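Local atomic coordinates of PadR family transcriptional regulator (Listeria monocytogenes, PDB entry 6ABQ), a protein that probably regulates transcription as a dimeric, winged helix-turn-helix DNA-binding protein of the PadR family, with activity thought to respond to a bound ligand. Residues G20-R25 and Y34-Y39; E69-E74 and R79-L84. All blocks are in the same frame, centred on the assembly; numbering follows the deposited sequence.

Contact 1 of 2, residues G20-R25 and Y34-Y39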
ATOM      1  N   GLY B  20       7.175   4.093  -5.578  1.00 21.54           N
ATOM      2  CA  GLY B  20       7.236   5.548  -5.504  1.00 22.06           C
ATOM      3  C   GLY B  20       8.398   6.041  -4.665  1.00 19.73           C
ATOM      4  O   GLY B  20       9.078   7.002  -5.043  1.00 19.08           O
ATOM      5  N   MET B  21       8.618   5.371  -3.532  1.00 19.02           N
ATOM      6  CA  MET B  21       9.734   5.663  -2.626  1.00 17.37           C
ATOM      7  C   MET B  21      11.081   5.488  -3.313  1.00 14.69           C
ATOM      8  O   MET B  21      11.955   6.353  -3.195  1.00 14.20           O
ATOM      9  CB  MET B  21       9.665   4.798  -1.355  1.00 17.61           C
ATOM     10  CG  MET B  21       8.487   5.072  -0.426  1.00 20.74           C
ATOM     11  SD  MET B  21       8.438   6.765   0.185  1.00 22.89           S
ATOM     12  CE  MET B  21       7.459   7.575  -1.075  1.00 24.97           C
ATOM     13  N   ILE B  22      11.217   4.381  -4.042  1.00 13.63           N
ATOM     14  CA  ILE B  22      12.451   4.037  -4.744  1.00 11.70           C
ATOM     15  C   ILE B  22      12.743   5.057  -5.853  1.00 11.65           C
ATOM     16  O   ILE B  22      13.854   5.582  -5.918  1.00 10.82           O
ATOM     17  CB  ILE B  22      12.434   2.565  -5.240  1.00 11.47           C
ATOM     18  CG1 ILE B  22      12.385   1.622  -4.023  1.00 11.76           C
ATOM     19  CG2 ILE B  22      13.663   2.267  -6.097  1.00 10.24           C
ATOM     20  CD1 ILE B  22      12.105   0.165  -4.316  1.00 12.58           C
ATOM     21  N   LEU B  23      11.737   5.359  -6.679  1.00 13.11           N
ATOM     22  CA  LEU B  23      11.833   6.419  -7.683  1.00 13.81           C
ATOM     23  C   LEU B  23      12.243   7.766  -7.062  1.00 14.35           C
ATOM     24  O   LEU B  23      13.116   8.453  -7.605  1.00 14.10           O
ATOM     25  CB  LEU B  23      10.519   6.558  -8.487  1.00 16.23           C
ATOM     26  CG  LEU B  23      10.094   5.463  -9.482  1.00 16.81           C
ATOM     27  CD1 LEU B  23       8.662   5.686  -9.951  1.00 20.12           C
ATOM     28  CD2 LEU B  23      11.022   5.354 -10.681  1.00 15.92           C
ATOM     29  N   GLU B  24      11.635   8.113  -5.922  1.00 15.55           N
ATOM     30  CA  GLU B  24      11.984   9.329  -5.169  1.00 16.79           C
ATOM     31  C   GLU B  24      13.447   9.352  -4.727  1.00 15.22           C
ATOM     32  O   GLU B  24      14.115  10.367  -4.888  1.00 16.14           O
ATOM     33  CB  GLU B  24      11.040   9.535  -3.971  1.00 18.87           C
ATOM     34  CG  GLU B  24      11.350  10.752  -3.099  1.00 20.91           C
ATOM     35  CD  GLU B  24      11.018  12.095  -3.750  1.00 23.69           C
ATOM     36  OE1 GLU B  24      10.082  12.187  -4.569  1.00 25.11           O
ATOM     37  OE2 GLU B  24      11.702  13.080  -3.425  1.00 25.06           O
ATOM     38  N   ARG B  25      13.931   8.234  -4.183  1.00 13.48           N
ATOM     39  CA  ARG B  25      15.330   8.090  -3.786  1.00 12.52           C
ATOM     40  C   ARG B  25      16.279   8.187  -4.995  1.00 11.77           C
ATOM     41  O   ARG B  25      17.311   8.863  -4.914  1.00 12.46           O
ATOM     42  CB  ARG B  25      15.546   6.779  -3.006  1.00 11.44           C
ATOM     43  CG  ARG B  25      17.000   6.431  -2.672  1.00 10.97           C
ATOM     44  CD  ARG B  25      17.664   7.473  -1.772  1.00 12.66           C
ATOM     45  NE  ARG B  25      19.105   7.270  -1.663  1.00 12.95           N
ATOM     46  CZ  ARG B  25      20.013   7.732  -2.524  1.00 13.26           C
ATOM     47  NH1 ARG B  25      19.657   8.449  -3.583  1.00 13.17           N
ATOM     48  NH2 ARG B  25      21.298   7.477  -2.317  1.00 14.20           N
ATOM     49  N   TYR B  34      21.613  -2.104  -3.082  1.00 14.05           N
ATOM     50  CA  TYR B  34      22.032  -2.205  -1.685  1.00 15.32           C
ATOM     51  C   TYR B  34      21.776  -0.897  -0.920  1.00 14.38           C
ATOM     52  O   TYR B  34      21.220  -0.936   0.178  1.00 14.68           O
ATOM     53  CB  TYR B  34      23.497  -2.646  -1.529  1.00 18.00           C
ATOM     54  CG  TYR B  34      23.918  -2.784  -0.067  1.00 19.95           C
ATOM     55  CD1 TYR B  34      24.440  -1.689   0.646  1.00 20.47           C
ATOM     56  CD2 TYR B  34      23.771  -4.001   0.606  1.00 21.81           C
ATOM     57  CE1 TYR B  34      24.805  -1.811   1.984  1.00 22.78           C
ATOM     58  CE2 TYR B  34      24.137  -4.136   1.939  1.00 24.00           C
ATOM     59  CZ  TYR B  34      24.657  -3.041   2.622  1.00 24.47           C
ATOM     60  OH  TYR B  34      25.009  -3.181   3.938  1.00 27.15           O
ATOM     61  N   GLU B  35      22.175   0.232  -1.515  1.00 13.75           N
ATOM     62  CA  GLU B  35      21.988   1.566  -0.925  1.00 13.51           C
ATOM     63  C   GLU B  35      20.508   1.970  -0.777  1.00 12.03           C
ATOM     64  O   GLU B  35      20.109   2.494   0.265  1.00 12.66           O
ATOM     65  CB  GLU B  35      22.768   2.616  -1.733  1.00 13.78           C
ATOM     66  CG  GLU B  35      22.909   3.973  -1.053  1.00 14.78           C
ATOM     67  CD  GLU B  35      23.895   4.874  -1.769  1.00 16.03           C
ATOM     68  OE1 GLU B  35      23.554   5.392  -2.851  1.00 14.93           O
ATOM     69  OE2 GLU B  35      25.011   5.069  -1.247  1.00 18.60           O
ATOM     70  N   ILE B  36      19.709   1.715  -1.812  1.00 10.68           N
ATOM     71  CA  ILE B  36      18.255   1.940  -1.784  1.00  9.98           C
ATOM     72  C   ILE B  36      17.593   1.174  -0.632  1.00 10.77           C
ATOM     73  O   ILE B  36      16.786   1.755   0.098  1.00 11.24           O
ATOM     74  CB  ILE B  36      17.583   1.577  -3.135  1.00  9.19           C
ATOM     75  CG1 ILE B  36      18.081   2.504  -4.254  1.00  8.76           C
ATOM     76  CG2 ILE B  36      16.053   1.637  -3.032  1.00  9.33           C
ATOM     77  CD1 ILE B  36      17.979   1.923  -5.657  1.00  8.59           C
ATOM     78  N   THR B  37      17.942  -0.112  -0.476  1.00 11.44           N
ATOM     79  CA  THR B  37      17.417  -0.974   0.591  1.00 12.72           C
ATOM     80  C   THR B  37      17.705  -0.364   1.961  1.00 13.81           C
ATOM     81  O   THR B  37      16.794  -0.229   2.780  1.00 14.58           O
ATOM     82  CB  THR B  37      18.006  -2.412   0.541  1.00 13.98           C
ATOM     83  OG1 THR B  37      17.891  -2.943  -0.778  1.00 13.53           O
ATOM     84  CG2 THR B  37      17.286  -3.339   1.514  1.00 15.66           C
ATOM     85  N   LYS B  38      18.964   0.016   2.185  1.00 14.43           N
ATOM     86  CA  LYS B  38      19.400   0.604   3.461  1.00 16.21           C
ATOM     87  C   LYS B  38      18.722   1.946   3.739  1.00 16.12           C
ATOM     88  O   LYS B  38      18.345   2.215   4.879  1.00 17.77           O
ATOM     89  CB  LYS B  38      20.928   0.726   3.534  1.00 17.63           C
ATOM     90  CG  LYS B  38      21.691  -0.591   3.369  1.00 18.76           C
ATOM     91  CD  LYS B  38      21.806  -1.403   4.662  1.00 21.33           C
ATOM     92  CE  LYS B  38      20.795  -2.541   4.705  1.00 21.07           C
ATOM     93  NZ  LYS B  38      21.466  -3.869   4.584  1.00 23.04           N
ATOM     94  N   TYR B  39      18.553   2.760   2.692  1.00 14.66           N
ATOM     95  CA  TYR B  39      17.778   4.002   2.766  1.00 14.95           C
ATOM     96  C   TYR B  39      16.341   3.750   3.268  1.00 15.43           C
ATOM     97  O   TYR B  39      15.858   4.469   4.139  1.00 17.23           O
ATOM     98  CB  TYR B  39      17.774   4.753   1.413  1.00 13.62           C
ATOM     99  CG  TYR B  39      16.714   5.834   1.339  1.00 14.25           C
ATOM    100  CD1 TYR B  39      16.892   7.073   1.976  1.00 16.33           C
ATOM    101  CD2 TYR B  39      15.510   5.603   0.661  1.00 13.52           C
ATOM    102  CE1 TYR B  39      15.896   8.052   1.931  1.00 17.66           C
ATOM    103  CE2 TYR B  39      14.514   6.572   0.604  1.00 14.83           C
ATOM    104  CZ  TYR B  39      14.702   7.789   1.238  1.00 16.88           C
ATOM    105  OH  TYR B  39      13.694   8.735   1.168  1.00 18.83           O
TER
HETATM  106  O   HOH W   1      11.896   7.985  -0.816  1.00 11.21           O

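Contact 2 of 2, residues E69-E74 and R79-L84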
ATOM      1  N   GLU B  69      23.982   2.509 -15.194  1.00 16.64           N
ATOM      2  CA  GLU B  69      25.432   2.531 -15.384  1.00 18.01           C
ATOM      3  C   GLU B  69      26.134   1.596 -14.408  1.00 17.60           C
ATOM      4  O   GLU B  69      25.970   1.707 -13.191  1.00 16.58           O
ATOM      5  CB  GLU B  69      26.011   3.951 -15.282  1.00 19.08           C
ATOM      6  CG  GLU B  69      27.525   4.007 -15.499  1.00 20.91           C
ATOM      7  CD  GLU B  69      28.142   5.388 -15.352  1.00 22.41           C
ATOM      8  OE1 GLU B  69      27.447   6.364 -14.991  1.00 22.10           O
ATOM      9  OE2 GLU B  69      29.356   5.495 -15.604  1.00 24.29           O
ATOM     10  N   LYS B  70      26.910   0.674 -14.966  1.00 18.72           N
ATOM     11  CA  LYS B  70      27.834  -0.133 -14.191  1.00 19.03           C
ATOM     12  C   LYS B  70      29.154   0.631 -14.017  1.00 20.46           C
ATOM     13  O   LYS B  70      29.789   1.036 -15.000  1.00 22.22           O
ATOM     14  CB  LYS B  70      28.066  -1.480 -14.884  1.00 20.07           C
ATOM     15  CG  LYS B  70      28.916  -2.453 -14.075  1.00 20.62           C
ATOM     16  CD  LYS B  70      29.368  -3.638 -14.914  1.00 22.50           C
ATOM     17  CE  LYS B  70      30.291  -4.544 -14.112  1.00 23.45           C
ATOM     18  NZ  LYS B  70      30.705  -5.729 -14.916  1.00 25.70           N
ATOM     19  N   LYS B  71      29.540   0.833 -12.759  1.00 19.99           N
ATOM     20  CA  LYS B  71      30.841   1.408 -12.386  1.00 21.57           C
ATOM     21  C   LYS B  71      31.213   0.984 -10.966  1.00 21.12           C
ATOM     22  O   LYS B  71      30.379   0.425 -10.242  1.00 19.55           O
ATOM     23  CB  LYS B  71      30.855   2.944 -12.515  1.00 22.24           C
ATOM     24  CG  LYS B  71      29.894   3.688 -11.597  1.00 20.76           C
ATOM     25  CD  LYS B  71      30.149   5.184 -11.607  1.00 22.14           C
ATOM     26  CE  LYS B  71      29.006   5.925 -10.928  1.00 20.99           C
ATOM     27  NZ  LYS B  71      29.285   7.384 -10.793  1.00 22.77           N
ATOM     28  N   LYS B  72      32.460   1.257 -10.581  1.00 22.80           N
ATOM     29  CA  LYS B  72      32.944   0.983  -9.235  1.00 22.85           C
ATOM     30  C   LYS B  72      32.266   1.881  -8.196  1.00 21.77           C
ATOM     31  O   LYS B  72      32.166   3.101  -8.379  1.00 22.25           O
ATOM     32  CB  LYS B  72      34.467   1.152  -9.168  1.00 25.33           C
ATOM     33  CG  LYS B  72      35.264  -0.042  -9.688  1.00 26.72           C
ATOM     34  CD  LYS B  72      36.763   0.150  -9.487  1.00 29.42           C
ATOM     35  CE  LYS B  72      37.195  -0.133  -8.048  1.00 29.57           C
ATOM     36  NZ  LYS B  72      38.585   0.322  -7.763  1.00 32.35           N
ATOM     37  N   SER B  73      31.784   1.259  -7.123  1.00 20.66           N
ATOM     38  CA  SER B  73      31.288   1.991  -5.960  1.00 20.20           C
ATOM     39  C   SER B  73      32.484   2.589  -5.220  1.00 22.14           C
ATOM     40  O   SER B  73      33.618   2.135  -5.394  1.00 23.57           O
ATOM     41  CB  SER B  73      30.495   1.069  -5.034  1.00 18.94           C
ATOM     42  OG  SER B  73      31.324   0.061  -4.474  1.00 19.79           O
ATOM     43  N   GLU B  74      32.222   3.593  -4.392  1.00 22.50           N
ATOM     44  CA  GLU B  74      33.274   4.232  -3.586  1.00 24.65           C
ATOM     45  C   GLU B  74      34.023   3.277  -2.657  1.00 25.35           C
ATOM     46  O   GLU B  74      35.224   3.434  -2.451  1.00 27.43           O
ATOM     47  CB  GLU B  74      32.727   5.438  -2.814  1.00 25.20           C
ATOM     48  CG  GLU B  74      32.306   6.599  -3.711  1.00 25.53           C
ATOM     49  CD  GLU B  74      33.427   7.108  -4.614  1.00 27.56           C
ATOM     50  OE1 GLU B  74      34.617   7.085  -4.217  1.00 29.51           O
ATOM     51  OE2 GLU B  74      33.114   7.547  -5.729  1.00 27.48           O
ATOM     52  N   ARG B  79      28.902  -1.672  -8.982  1.00 17.34           N
ATOM     53  CA  ARG B  79      27.465  -1.610  -8.735  1.00 15.80           C
ATOM     54  C   ARG B  79      26.744  -1.126  -9.979  1.00 15.46           C
ATOM     55  O   ARG B  79      27.343  -0.448 -10.824  1.00 16.32           O
ATOM     56  CB  ARG B  79      27.143  -0.677  -7.556  1.00 15.21           C
ATOM     57  CG  ARG B  79      27.749  -1.063  -6.217  1.00 15.71           C
ATOM     58  CD  ARG B  79      27.156  -2.332  -5.628  1.00 15.41           C
ATOM     59  NE  ARG B  79      27.701  -2.615  -4.298  1.00 16.12           N
ATOM     60  CZ  ARG B  79      27.211  -3.529  -3.461  1.00 16.23           C
ATOM     61  NH1 ARG B  79      26.154  -4.260  -3.803  1.00 15.70           N
ATOM     62  NH2 ARG B  79      27.776  -3.712  -2.273  1.00 17.17           N
ATOM     63  N   LYS B  80      25.464  -1.485 -10.087  1.00 14.50           N
ATOM     64  CA  LYS B  80      24.592  -0.934 -11.111  1.00 14.18           C
ATOM     65  C   LYS B  80      23.947   0.335 -10.566  1.00 13.49           C
ATOM     66  O   LYS B  80      23.157   0.285  -9.624  1.00 12.77           O
ATOM     67  CB  LYS B  80      23.531  -1.945 -11.540  1.00 13.92           C
ATOM     68  CG  LYS B  80      23.996  -2.944 -12.595  1.00 15.15           C
ATOM     69  CD  LYS B  80      24.004  -4.349 -12.032  1.00 15.60           C
ATOM     70  CE  LYS B  80      23.560  -5.385 -13.050  1.00 16.73           C
ATOM     71  NZ  LYS B  80      24.576  -5.613 -14.114  1.00 18.40           N
ATOM     72  N   PHE B  81      24.318   1.471 -11.143  1.00 14.11           N
ATOM     73  CA  PHE B  81      23.825   2.766 -10.695  1.00 14.02           C
ATOM     74  C   PHE B  81      22.627   3.167 -11.536  1.00 13.79           C
ATOM     75  O   PHE B  81      22.695   3.200 -12.774  1.00 14.41           O
ATOM     76  CB  PHE B  81      24.914   3.834 -10.758  1.00 15.34           C
ATOM     77  CG  PHE B  81      25.927   3.752  -9.645  1.00 15.78           C
ATOM     78  CD1 PHE B  81      26.988   2.843  -9.701  1.00 16.26           C
ATOM     79  CD2 PHE B  81      25.840   4.605  -8.548  1.00 16.06           C
ATOM     80  CE1 PHE B  81      27.936   2.785  -8.679  1.00 16.92           C
ATOM     81  CE2 PHE B  81      26.788   4.556  -7.525  1.00 16.77           C
ATOM     82  CZ  PHE B  81      27.836   3.641  -7.589  1.00 17.14           C
ATOM     83  N   TYR B  82      21.535   3.459 -10.840  1.00 13.18           N
ATOM     84  CA  TYR B  82      20.293   3.871 -11.459  1.00 13.13           C
ATOM     85  C   TYR B  82      20.101   5.371 -11.329  1.00 14.00           C
ATOM     86  O   TYR B  82      20.326   5.938 -10.256  1.00 14.28           O
ATOM     87  CB  TYR B  82      19.114   3.111 -10.843  1.00 12.33           C
ATOM     88  CG  TYR B  82      19.144   1.619 -11.128  1.00 11.96           C
ATOM     89  CD1 TYR B  82      20.018   0.763 -10.433  1.00 11.82           C
ATOM     90  CD2 TYR B  82      18.315   1.062 -12.105  1.00 12.10           C
ATOM     91  CE1 TYR B  82      20.053  -0.599 -10.704  1.00 11.91           C
ATOM     92  CE2 TYR B  82      18.338  -0.302 -12.380  1.00 12.23           C
ATOM     93  CZ  TYR B  82      19.204  -1.123 -11.679  1.00 12.17           C
ATOM     94  OH  TYR B  82      19.224  -2.459 -11.949  1.00 12.70           O
ATOM     95  N   THR B  83      19.731   6.002 -12.447  1.00 14.75           N
ATOM     96  CA  THR B  83      19.220   7.379 -12.470  1.00 15.89           C
ATOM     97  C   THR B  83      17.829   7.377 -13.108  1.00 15.88           C
ATOM     98  O   THR B  83      17.459   6.409 -13.782  1.00 15.24           O
ATOM     99  CB  THR B  83      20.149   8.349 -13.227  1.00 17.52           C
ATOM    100  OG1 THR B  83      20.517   7.784 -14.497  1.00 17.71           O
ATOM    101  CG2 THR B  83      21.393   8.641 -12.406  1.00 18.06           C
ATOM    102  N   LEU B  84      17.051   8.437 -12.892  1.00 16.88           N
ATOM    103  CA  LEU B  84      15.753   8.542 -13.559  1.00 17.27           C
ATOM    104  C   LEU B  84      15.901   8.984 -15.011  1.00 18.43           C
ATOM    105  O   LEU B  84      16.674   9.886 -15.321  1.00 19.75           O
ATOM    106  CB  LEU B  84      14.796   9.487 -12.819  1.00 18.31           C
ATOM    107  CG  LEU B  84      14.243   9.172 -11.421  1.00 17.79           C
ATOM    108  CD1 LEU B  84      13.110  10.140 -11.112  1.00 19.44           C
ATOM    109  CD2 LEU B  84      13.755   7.735 -11.269  1.00 16.29           C
TER

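Contact 1 of 2, residues G20-R25 and Y34-Y39
R25 of helix 17-27 reaches across to helix 33-42 and makes two kinds of contact there, one with its aliphatic part and one with its charged end. The aliphatic part lies on the ring of Y39: CD sits over the ring centre, 3.7 Å from the centroid and almost on the normal, a CH-pi contact, while R25 CB and CG cover the CD2-CE2 side. Beyond CD the chain climbs away from that face, its guanidinium edge towards Y39 CG. The guanidinium plane stands at 84° to the ring plane, and the cation-pi distance, 5.8 Å from R25 CZ to the Y39 ring centroid, is long enough to count for little.

The charged end forms a salt bridge, R25 NH2 to E35 OE1 at 3.1 Å, with the guanidinium and carboxylate planes only modestly inclined. R25 leaves with CG anti to its backbone N (chi1 173°) and then bends at chi2, which lays CD on the ring and carries the guanidinium on to E35. E35 OE1 also accepts a hydrogen bond from T31 OG1, so the same oxygen is held by the loop between the helices.

Water makes a second polar link at the far end of the tyrosine. One molecule in the plane of the Y39 ring donates to M21 O at 2.9 Å and is hydrogen-bonded to Y39 OH at 2.8 Å, joining the phenol to the main chain of helix 17-27.

The apolar contact is I22 CG1 against I36 CG2 at 3.8 Å, the two side chains crossing at about a right angle. I22 also touches I56 of helix 50-62. The segment axes are 10.6 Å apart at 115°, an arrangement that fits the first two helices of a winged helix-turn-helix domain, packed with helix 50-62 into its core.

Contact 2 of 2, residues E69-E74 and R79-L84
E69 O receives the shortest of the cross-strand bonds, 2.6 Å from F81 N. E69 N returns a bond to F81 O at 2.8 Å, so these two residues are a hydrogen-bonded antiparallel pair. K71 and R79 form the next such pair: R79 N donates to K71 O at 2.9 Å, and the longer return bond runs from K71 N to R79 O. Between them lies the non-hydrogen-bonded pair K70-K80, where K70 CA makes a CA-H...O contact of 3.4 Å with R79 O.

On the face carrying E69, K71, R79 and F81, the lysine crosses the phenylalanine ring at about a right angle. A chi1 of 63° sets K71 CG between its backbone N and carbonyl carbon, beside F81 CD1 and CE1, and the extended chain beyond brings K71 CE over the centre of the F81 ring, 3.9 Å from its centroid. K71 NZ stands farther out almost on the normal, 4.9 Å from the F81 ring centroid, a cation-pi contact. The ammonium also has a salt bridge to E30, while Y32 meets F81 edge-to-face.

Past the strand, S73 CB rests on R79 CG at 3.7 Å; S73 OG is hydrogen-bonded to P77 O, within the connection between the strands. The N-to-C directions of strand segments 69-72 and 79-84 are 129° apart, a strongly twisted antiparallel pair. This is the two-stranded beta hairpin, or wing, of a PadR-type winged helix-turn-helix domain.

Both segments of contact 1 precede those of contact 2 in the chain, with helix 50-62 between, and the two contact centres lie about 14 Å apart. The centre of contact 1 is about 4 Å from the centre of the chain, whereas the centre of contact 2, on the hairpin, is about 17 Å from it. The contacts meet directly at two places: L23 CD2 packs on L84 CD2 at 3.7 Å, and Y34 CB lies 3.9 Å from R79 NH1. The helical core and wing thus join into one domain, consistent with DNA binding. Near contact 1, M21 and E24 also pack on I106 and V109 of the second subunit, placing the helical core beside the dimer interface.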